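Local coordinates for protein tryptophane-5-halogenase (Microbispora sp. ATCC PTA-5024, PDB 5UAO) that probably catalyses the flavin-dependent chlorination of a tryptophan side chain at its 5-position during biosynthesis of the lanthipeptide NAI-107, at residues Thr277-Thr286 and Ala311-Gly319; Tyr250-Ala258 and Phe415-Asp424. All coordinates share one frame; numbering follows the deposited sequence.

Contact 1 (277-286 with 311-319) and contact 2 (250-258 with 415-424) lie on the same side of the chain's centre, their own centres about 18 Å apart. They meet where the hairpin of contact 1 touches the helix of contact 2. M279 O and W416 NE1 stand 2.7 Å apart, a probable hydrogen bond. Beside them, N280 O packs 3.5 Å from F415 CB. Both contacts approach the flavin. W285 of 277-286 touches FAD, whereas the M313 side chain of the helix is about 11 Å from the bound FAD. In contact 2 the side chain of T256 is about 9 Å from the bound FAD. The helix at 415-422 thus joins contact 1's hairpin to the loop at 250-258.

Contact 1: Thr277-Thr286 and Ala311-Gly319; sequences TTMNAGWCWT and AEMARRFPG
The carboxylate of the buried E312, on helix 306-316, bonds to the backbone of a hairpin turn: N280 N donates to E312 OE2 at 2.8 Å, nearly straight (169°) and on the syn lone pair. The N280 side-chain amide meanwhile stacks on the same carboxylate, their planes 26° apart, and water 1 bridges N280 ND2 to E312 OE1. Outside the two segments, Y297 OH bonds both to E312 OE1 and to A281 N. An alanine in place of this glutamate is likely to leave the N280 N-H without its acceptor and Y297 and water 1 without their carboxylate partner.

T277 and C284 form a hydrogen-bonded pair of an antiparallel hairpin, which turns through N280 and A281 and belongs to a mixed beta-sheet. Helix 306-316 packs on one sheet face, to which T277 and C284 point; W283 and W285 point the other way.

Between sheet and helix, M279 is bent at both chi2 and chi3, which folds its end alongside the helix: M279 SD lies 4.0 Å from R316 CG and M279 CE 4.0 Å from M313 CA. C284 SG lies 3.7 Å from F317 CE2; its line to the ring centroid is 48° off the normal, an oblique sulfur-aromatic contact. The extended M313 chain brings its CE to 4.0 Å from C284 SG. At the F317 ring edge, near its plane, T277 OG1 lies 4.0 Å from F317 CZ, while T277 CG2 stands 3.8 Å from R316 NH2. E108 accepts a hydrogen bond from T277 OG1 and forms a salt bridge with R316 NH2.

Contact 2: Tyr250-Ala258 and Phe415-Asp424; sequences YASSLFTDA and FWKEARAETD
S252 and S253 clasp D424 just beyond the helix end through three direct hydrogen bonds, the tight part of this contact. D424 N donates to S252 O (3.0 Å, 164°) from above the carbonyl plane. S252 OG, lying between its backbone N and carbonyl carbon (chi1 70°), returns a bond to D424 OD2 at 2.7 Å on the anti side of the carboxylate. S253 OG reaches D424 O at 2.6 Å and is also bonded to R398, while D424 OD1 bonds to S426.

F255 packs apolarly against A419 and F415: F255 CE2 is 4.0 Å from A419 CA, and F415 CE1 sits at the edge of the F255 ring, 4.2 Å from F255 CD2. Water 3, over the F255 ring centre, joins S253 O to T423 OG1. That hydroxyl also donates to A419 O (2.6 Å, in the carbonyl plane), turning back onto the helix's last turn.

The solvent side is looser. There the exposed E418 and E422 border the contact, and water 2 joins S252 O to E422 O.

The result is an irregular loop, leading into strand 258-264, held at the C-terminal end of helix 414-422 by serine hydroxyls and a backbone bond.

Contact 1: Thr277-Thr286 and Ala311-Gly319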
loop_
_atom_site.group_PDB
_atom_site.type_symbol
_atom_site.label_atom_id
_atom_site.label_comp_id
_atom_site.label_asym_id
_atom_site.label_seq_id
_atom_site.Cartn_x
_atom_site.Cartn_y
_atom_site.Cartn_z
ATOM N N THR A 277 -13.606 -2.238 -28.570
ATOM C CA THR A 277 -14.786 -1.719 -29.266
ATOM C C THR A 277 -16.049 -2.296 -28.639
ATOM O O THR A 277 -16.200 -3.527 -28.584
ATOM C CB THR A 277 -14.690 -2.144 -30.765
ATOM O OG1 THR A 277 -13.522 -1.554 -31.379
ATOM C CG2 THR A 277 -15.834 -1.738 -31.562
ATOM N N THR A 278 -16.987 -1.446 -28.293
ATOM C CA THR A 278 -18.240 -1.910 -27.682
ATOM C C THR A 278 -19.055 -2.644 -28.776
ATOM O O THR A 278 -19.108 -2.173 -29.907
ATOM C CB THR A 278 -19.028 -0.752 -27.154
ATOM O OG1 THR A 278 -18.305 -0.052 -26.135
ATOM C CG2 THR A 278 -20.353 -1.200 -26.468
ATOM N N MET A 279 -19.664 -3.782 -28.406
ATOM C CA MET A 279 -20.395 -4.651 -29.279
ATOM C C MET A 279 -21.763 -4.878 -28.589
ATOM O O MET A 279 -22.001 -4.377 -27.484
ATOM C CB MET A 279 -19.673 -5.996 -29.459
ATOM C CG MET A 279 -18.250 -5.932 -30.077
ATOM S SD MET A 279 -18.347 -5.445 -31.813
ATOM C CE MET A 279 -18.636 -7.038 -32.544
ATOM N N ASN A 280 -22.668 -5.547 -29.273
ATOM C CA ASN A 280 -24.054 -5.624 -28.756
ATOM C C ASN A 280 -24.175 -6.412 -27.459
ATOM O O ASN A 280 -25.034 -6.125 -26.619
ATOM C CB ASN A 280 -24.987 -6.217 -29.821
ATOM C CG ASN A 280 -25.192 -5.278 -31.030
ATOM O OD1 ASN A 280 -25.057 -4.085 -30.909
ATOM N ND2 ASN A 280 -25.559 -5.848 -32.185
ATOM N N ALA A 281 -23.337 -7.426 -27.322
ATOM C CA ALA A 281 -23.374 -8.310 -26.144
ATOM C C ALA A 281 -21.987 -8.485 -25.520
ATOM O O ALA A 281 -21.679 -9.570 -24.973
ATOM C CB ALA A 281 -23.911 -9.640 -26.596
ATOM N N GLY A 282 -21.168 -7.416 -25.508
ATOM C CA GLY A 282 -19.792 -7.493 -25.009
ATOM C C GLY A 282 -18.921 -6.516 -25.758
ATOM O O GLY A 282 -19.355 -5.377 -26.002
ATOM N N TRP A 283 -17.720 -6.952 -26.139
ATOM C CA TRP A 283 -16.799 -6.015 -26.783
ATOM C C TRP A 283 -15.780 -6.803 -27.581
ATOM O O TRP A 283 -15.565 -8.003 -27.329
ATOM C CB TRP A 283 -16.105 -5.119 -25.690
ATOM C CG TRP A 283 -15.188 -5.914 -24.751
ATOM C CD1 TRP A 283 -15.567 -6.657 -23.682
ATOM C CD2 TRP A 283 -13.772 -6.139 -24.896
ATOM N NE1 TRP A 283 -14.479 -7.301 -23.127
ATOM C CE2 TRP A 283 -13.366 -6.980 -23.845
ATOM C CE3 TRP A 283 -12.780 -5.609 -25.768
ATOM C CZ2 TRP A 283 -12.035 -7.372 -23.666
ATOM C CZ3 TRP A 283 -11.466 -5.980 -25.578
ATOM C CH2 TRP A 283 -11.096 -6.844 -24.529
ATOM N N CYS A 284 -15.047 -6.105 -28.467
ATOM C CA CYS A 284 -14.144 -6.770 -29.357
ATOM C C CYS A 284 -12.762 -6.115 -29.309
ATOM O O CYS A 284 -12.660 -4.911 -29.361
ATOM C CB CYS A 284 -14.709 -6.778 -30.809
ATOM S SG CYS A 284 -13.760 -7.783 -31.971
ATOM N N TRP A 285 -11.727 -6.909 -29.152
ATOM C CA TRP A 285 -10.328 -6.392 -29.198
ATOM C C TRP A 285 -9.825 -6.403 -30.598
ATOM O O TRP A 285 -10.234 -7.265 -31.398
ATOM C CB TRP A 285 -9.384 -7.193 -28.304
ATOM C CG TRP A 285 -8.909 -8.554 -28.780
ATOM C CD1 TRP A 285 -7.981 -8.821 -29.749
ATOM C CD2 TRP A 285 -9.269 -9.816 -28.233
ATOM N NE1 TRP A 285 -7.775 -10.184 -29.853
ATOM C CE2 TRP A 285 -8.525 -10.801 -28.888
ATOM C CE3 TRP A 285 -10.146 -10.201 -27.252
ATOM C CZ2 TRP A 285 -8.648 -12.162 -28.586
ATOM C CZ3 TRP A 285 -10.245 -11.567 -26.928
ATOM C CH2 TRP A 285 -9.562 -12.509 -27.614
ATOM N N THR A 286 -8.875 -5.497 -30.851
ATOM C CA THR A 286 -8.083 -5.477 -32.063
ATOM C C THR A 286 -6.629 -5.292 -31.648
ATOM O O THR A 286 -6.263 -4.227 -31.101
ATOM C CB THR A 286 -8.471 -4.320 -33.011
ATOM O OG1 THR A 286 -9.841 -4.411 -33.419
ATOM C CG2 THR A 286 -7.625 -4.388 -34.297
ATOM N N ALA A 311 -21.436 -13.627 -36.466
ATOM C CA ALA A 311 -22.109 -12.857 -37.518
ATOM C C ALA A 311 -22.044 -11.346 -37.280
ATOM O O ALA A 311 -21.873 -10.563 -38.229
ATOM C CB ALA A 311 -23.584 -13.288 -37.704
ATOM N N GLU A 312 -22.212 -10.944 -36.006
ATOM C CA GLU A 312 -22.090 -9.549 -35.608
ATOM C C GLU A 312 -20.644 -9.058 -35.868
ATOM O O GLU A 312 -20.411 -7.973 -36.365
ATOM C CB GLU A 312 -22.462 -9.366 -34.171
ATOM C CG GLU A 312 -22.599 -7.920 -33.785
ATOM C CD GLU A 312 -22.592 -7.707 -32.300
ATOM O OE1 GLU A 312 -23.107 -8.599 -31.571
ATOM O OE2 GLU A 312 -22.188 -6.592 -31.855
ATOM N N MET A 313 -19.691 -9.853 -35.480
ATOM C CA MET A 313 -18.297 -9.480 -35.636
ATOM C C MET A 313 -17.962 -9.220 -37.125
ATOM O O MET A 313 -17.237 -8.282 -37.454
ATOM C CB MET A 313 -17.451 -10.630 -35.060
ATOM C CG MET A 313 -15.976 -10.389 -35.050
ATOM S SD MET A 313 -15.144 -11.771 -34.204
ATOM C CE MET A 313 -13.522 -11.130 -34.100
ATOM N N ALA A 314 -18.457 -10.084 -38.001
ATOM C CA ALA A 314 -18.297 -9.889 -39.438
ATOM C C ALA A 314 -19.082 -8.685 -39.968
ATOM O O ALA A 314 -18.625 -8.007 -40.882
ATOM C CB ALA A 314 -18.608 -11.166 -40.216
ATOM N N ARG A 315 -20.223 -8.339 -39.375
ATOM C CA ARG A 315 -20.814 -7.076 -39.742
ATOM C C ARG A 315 -19.959 -5.894 -39.357
ATOM O O ARG A 315 -19.842 -4.928 -40.137
ATOM C CB ARG A 315 -22.239 -6.903 -39.169
ATOM C CG ARG A 315 -23.275 -7.805 -39.877
ATOM C CD ARG A 315 -24.734 -7.474 -39.465
ATOM N NE ARG A 315 -24.980 -7.622 -38.016
ATOM C CZ ARG A 315 -25.261 -8.791 -37.410
ATOM N NH1 ARG A 315 -25.348 -9.895 -38.105
ATOM N NH2 ARG A 315 -25.495 -8.852 -36.102
ATOM N N ARG A 316 -19.423 -5.915 -38.123
ATOM C CA ARG A 316 -18.742 -4.767 -37.599
ATOM C C ARG A 316 -17.316 -4.614 -38.233
ATOM O O ARG A 316 -16.807 -3.507 -38.340
ATOM C CB ARG A 316 -18.667 -4.848 -36.063
ATOM C CG ARG A 316 -17.956 -3.689 -35.422
ATOM C CD ARG A 316 -18.715 -2.364 -35.559
ATOM N NE ARG A 316 -17.955 -1.269 -34.954
ATOM C CZ ARG A 316 -16.796 -0.773 -35.433
ATOM N NH1 ARG A 316 -16.206 -1.259 -36.534
ATOM N NH2 ARG A 316 -16.197 0.242 -34.806
ATOM N N PHE A 317 -16.715 -5.738 -38.595
ATOM C CA PHE A 317 -15.320 -5.830 -39.066
ATOM C C PHE A 317 -15.299 -6.689 -40.346
ATOM O O PHE A 317 -14.750 -7.801 -40.378
ATOM C CB PHE A 317 -14.427 -6.453 -38.019
ATOM C CG PHE A 317 -14.365 -5.688 -36.735
ATOM C CD1 PHE A 317 -13.586 -4.544 -36.613
ATOM C CD2 PHE A 317 -15.131 -6.079 -35.632
ATOM C CE1 PHE A 317 -13.514 -3.810 -35.414
ATOM C CE2 PHE A 317 -15.029 -5.357 -34.408
ATOM C CZ PHE A 317 -14.226 -4.229 -34.317
ATOM N N PRO A 318 -15.845 -6.145 -41.427
ATOM C CA PRO A 318 -16.027 -6.943 -42.651
ATOM C C PRO A 318 -14.721 -7.462 -43.164
ATOM O O PRO A 318 -13.728 -6.740 -43.202
ATOM C CB PRO A 318 -16.610 -5.923 -43.637
ATOM C CG PRO A 318 -17.312 -4.941 -42.779
ATOM C CD PRO A 318 -16.349 -4.762 -41.621
ATOM N N GLY A 319 -14.716 -8.733 -43.477
ATOM C CA GLY A 319 -13.523 -9.443 -43.937
ATOM C C GLY A 319 -12.877 -10.290 -42.891
ATOM O O GLY A 319 -11.920 -10.980 -43.175
HETATM O O HOH W 1 -25.710 -8.868 -32.125
#

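Contact 2: Tyr250-Ala258 and Phe415-Asp424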
loop_
_atom_site.group_PDB
_atom_site.type_symbol
_atom_site.label_atom_id
_atom_site.label_comp_id
_atom_site.label_asym_id
_atom_site.label_seq_id
_atom_site.Cartn_x
_atom_site.Cartn_y
_atom_site.Cartn_z
ATOM N N TYR A 250 -16.148 -13.986 -9.995
ATOM C CA TYR A 250 -16.339 -12.582 -10.158
ATOM C C TYR A 250 -17.575 -12.221 -11.031
ATOM O O TYR A 250 -17.714 -11.067 -11.559
ATOM C CB TYR A 250 -15.076 -12.035 -10.862
ATOM C CG TYR A 250 -13.792 -12.003 -10.065
ATOM C CD1 TYR A 250 -13.755 -12.112 -8.660
ATOM C CD2 TYR A 250 -12.576 -11.807 -10.737
ATOM C CE1 TYR A 250 -12.553 -12.005 -7.954
ATOM C CE2 TYR A 250 -11.416 -11.693 -10.059
ATOM C CZ TYR A 250 -11.379 -11.806 -8.666
ATOM O OH TYR A 250 -10.156 -11.659 -8.031
ATOM N N ALA A 251 -18.495 -13.166 -11.128
ATOM C CA ALA A 251 -19.589 -13.087 -12.053
ATOM C C ALA A 251 -20.601 -12.004 -11.740
ATOM O O ALA A 251 -21.287 -11.571 -12.618
ATOM C CB ALA A 251 -20.308 -14.409 -12.134
ATOM N N SER A 252 -20.737 -11.611 -10.494
ATOM C CA SER A 252 -21.591 -10.467 -10.191
ATOM C C SER A 252 -21.077 -9.191 -10.900
ATOM O O SER A 252 -21.828 -8.253 -11.146
ATOM C CB SER A 252 -21.681 -10.258 -8.703
ATOM O OG SER A 252 -20.493 -9.791 -8.083
ATOM N N SER A 253 -19.791 -9.142 -11.213
ATOM C CA SER A 253 -19.241 -7.939 -11.881
ATOM C C SER A 253 -18.899 -8.153 -13.345
ATOM O O SER A 253 -18.950 -7.220 -14.138
ATOM C CB SER A 253 -17.975 -7.523 -11.218
ATOM O OG SER A 253 -18.191 -7.069 -9.895
ATOM N N LEU A 254 -18.475 -9.359 -13.687
ATOM C CA LEU A 254 -17.888 -9.624 -14.976
ATOM C C LEU A 254 -18.711 -10.799 -15.551
ATOM O O LEU A 254 -18.633 -11.928 -15.073
ATOM C CB LEU A 254 -16.381 -9.891 -14.788
ATOM C CG LEU A 254 -15.593 -8.732 -14.127
ATOM C CD1 LEU A 254 -14.134 -9.084 -13.929
ATOM C CD2 LEU A 254 -15.613 -7.540 -15.079
ATOM N N PHE A 255 -19.577 -10.475 -16.505
ATOM C CA PHE A 255 -20.606 -11.390 -17.008
ATOM C C PHE A 255 -20.217 -12.133 -18.308
ATOM O O PHE A 255 -20.982 -12.971 -18.779
ATOM C CB PHE A 255 -21.824 -10.572 -17.501
ATOM C CG PHE A 255 -22.453 -9.677 -16.531
ATOM C CD1 PHE A 255 -22.362 -9.868 -15.164
ATOM C CD2 PHE A 255 -23.274 -8.666 -17.009
ATOM C CE1 PHE A 255 -23.061 -9.042 -14.276
ATOM C CE2 PHE A 255 -23.973 -7.829 -16.135
ATOM C CZ PHE A 255 -23.856 -8.009 -14.770
ATOM N N THR A 256 -19.162 -11.708 -19.011
ATOM C CA THR A 256 -18.813 -12.391 -20.261
ATOM C C THR A 256 -18.132 -13.738 -20.010
ATOM O O THR A 256 -17.484 -13.888 -19.002
ATOM C CB THR A 256 -17.886 -11.515 -21.111
ATOM O OG1 THR A 256 -16.731 -11.168 -20.366
ATOM C CG2 THR A 256 -18.608 -10.245 -21.519
ATOM N N ASP A 257 -18.226 -14.679 -20.940
ATOM C CA ASP A 257 -17.668 -15.993 -20.731
ATOM C C ASP A 257 -17.177 -16.696 -21.971
ATOM O O ASP A 257 -16.854 -17.897 -21.908
ATOM C CB ASP A 257 -18.745 -16.894 -20.085
ATOM C CG ASP A 257 -20.030 -16.951 -20.898
ATOM O OD1 ASP A 257 -20.229 -16.220 -21.906
ATOM O OD2 ASP A 257 -20.864 -17.782 -20.552
ATOM N N ALA A 258 -17.157 -15.999 -23.112
ATOM C CA ALA A 258 -16.764 -16.593 -24.378
ATOM C C ALA A 258 -16.165 -15.540 -25.268
ATOM O O ALA A 258 -16.459 -14.359 -25.104
ATOM C CB ALA A 258 -17.977 -17.264 -25.071
ATOM N N PHE A 415 -28.087 -6.571 -23.309
ATOM C CA PHE A 415 -26.801 -6.765 -22.572
ATOM C C PHE A 415 -26.331 -5.480 -21.898
ATOM O O PHE A 415 -25.979 -5.511 -20.701
ATOM C CB PHE A 415 -25.698 -7.353 -23.439
ATOM C CG PHE A 415 -24.392 -7.440 -22.727
ATOM C CD1 PHE A 415 -24.104 -8.536 -21.941
ATOM C CD2 PHE A 415 -23.482 -6.398 -22.760
ATOM C CE1 PHE A 415 -22.920 -8.594 -21.221
ATOM C CE2 PHE A 415 -22.256 -6.485 -22.096
ATOM C CZ PHE A 415 -21.983 -7.590 -21.310
ATOM N N TRP A 416 -26.352 -4.333 -22.586
ATOM C CA TRP A 416 -25.767 -3.143 -22.062
ATOM C C TRP A 416 -26.658 -2.443 -21.075
ATOM O O TRP A 416 -26.191 -1.888 -20.078
ATOM C CB TRP A 416 -25.242 -2.202 -23.156
ATOM C CG TRP A 416 -23.841 -2.679 -23.659
ATOM C CD1 TRP A 416 -23.565 -3.260 -24.830
ATOM C CD2 TRP A 416 -22.600 -2.664 -22.915
ATOM N NE1 TRP A 416 -22.245 -3.614 -24.899
ATOM C CE2 TRP A 416 -21.634 -3.271 -23.720
ATOM C CE3 TRP A 416 -22.234 -2.235 -21.637
ATOM C CZ2 TRP A 416 -20.314 -3.473 -23.289
ATOM C CZ3 TRP A 416 -20.908 -2.408 -21.204
ATOM C CH2 TRP A 416 -19.965 -3.024 -22.060
ATOM N N LYS A 417 -27.950 -2.532 -21.281
ATOM C CA LYS A 417 -28.872 -2.117 -20.232
ATOM C C LYS A 417 -28.662 -2.897 -18.931
ATOM O O LYS A 417 -28.578 -2.302 -17.829
ATOM C CB LYS A 417 -30.320 -2.257 -20.735
ATOM C CG LYS A 417 -30.678 -1.229 -21.818
ATOM C CD LYS A 417 -32.123 -1.412 -22.309
ATOM C CE LYS A 417 -32.742 -0.103 -22.813
ATOM N NZ LYS A 417 -31.829 0.680 -23.721
ATOM N N GLU A 418 -28.543 -4.211 -19.043
ATOM C CA GLU A 418 -28.294 -5.056 -17.874
ATOM C C GLU A 418 -26.963 -4.716 -17.214
ATOM O O GLU A 418 -26.890 -4.618 -16.010
ATOM C CB GLU A 418 -28.283 -6.511 -18.273
ATOM C CG GLU A 418 -27.981 -7.515 -17.174
ATOM C CD GLU A 418 -29.195 -7.813 -16.297
ATOM O OE1 GLU A 418 -30.169 -7.035 -16.357
ATOM O OE2 GLU A 418 -29.164 -8.830 -15.554
ATOM N N ALA A 419 -25.899 -4.542 -17.996
ATOM C CA ALA A 419 -24.680 -4.128 -17.435
ATOM C C ALA A 419 -24.754 -2.814 -16.692
ATOM O O ALA A 419 -24.169 -2.673 -15.630
ATOM C CB ALA A 419 -23.546 -4.111 -18.476
ATOM N N ARG A 420 -25.434 -1.823 -17.221
ATOM C CA ARG A 420 -25.443 -0.531 -16.588
ATOM C C ARG A 420 -26.302 -0.516 -15.309
ATOM O O ARG A 420 -26.053 0.285 -14.392
ATOM C CB ARG A 420 -25.962 0.541 -17.564
ATOM C CG ARG A 420 -24.988 0.899 -18.686
ATOM C CD ARG A 420 -25.462 2.217 -19.358
ATOM N NE ARG A 420 -26.608 1.972 -20.207
ATOM C CZ ARG A 420 -26.579 1.544 -21.466
ATOM N NH1 ARG A 420 -25.432 1.399 -22.154
ATOM N NH2 ARG A 420 -27.733 1.307 -22.070
ATOM N N ALA A 421 -27.268 -1.419 -15.266
ATOM C CA ALA A 421 -28.181 -1.512 -14.133
ATOM C C ALA A 421 -27.687 -2.454 -13.056
ATOM O O ALA A 421 -27.909 -2.188 -11.895
ATOM C CB ALA A 421 -29.555 -1.958 -14.620
ATOM N N GLU A 422 -26.996 -3.550 -13.407
ATOM C CA GLU A 422 -26.707 -4.615 -12.413
ATOM C C GLU A 422 -25.213 -4.987 -12.103
ATOM O O GLU A 422 -24.945 -5.812 -11.222
ATOM C CB GLU A 422 -27.477 -5.864 -12.802
ATOM C CG GLU A 422 -28.985 -5.701 -13.114
ATOM C CD GLU A 422 -29.852 -5.229 -11.928
ATOM O OE1 GLU A 422 -29.355 -5.242 -10.786
ATOM O OE2 GLU A 422 -31.043 -4.828 -12.132
ATOM N N THR A 423 -24.247 -4.426 -12.837
ATOM C CA THR A 423 -22.836 -4.695 -12.574
ATOM C C THR A 423 -22.500 -4.339 -11.131
ATOM O O THR A 423 -22.651 -3.175 -10.697
ATOM C CB THR A 423 -21.950 -3.911 -13.573
ATOM O OG1 THR A 423 -22.306 -4.315 -14.906
ATOM C CG2 THR A 423 -20.419 -4.142 -13.263
ATOM N N ASP A 424 -21.985 -5.328 -10.397
ATOM C CA ASP A 424 -21.572 -5.131 -9.014
ATOM C C ASP A 424 -20.284 -4.309 -9.028
ATOM O O ASP A 424 -19.280 -4.758 -9.587
ATOM C CB ASP A 424 -21.321 -6.518 -8.392
ATOM C CG ASP A 424 -20.898 -6.489 -6.946
ATOM O OD1 ASP A 424 -20.712 -5.429 -6.330
ATOM O OD2 ASP A 424 -20.736 -7.640 -6.437
HETATM O O HOH W 2 -24.618 -8.422 -10.499
HETATM O O HOH W 3 -21.090 -6.620 -15.939
#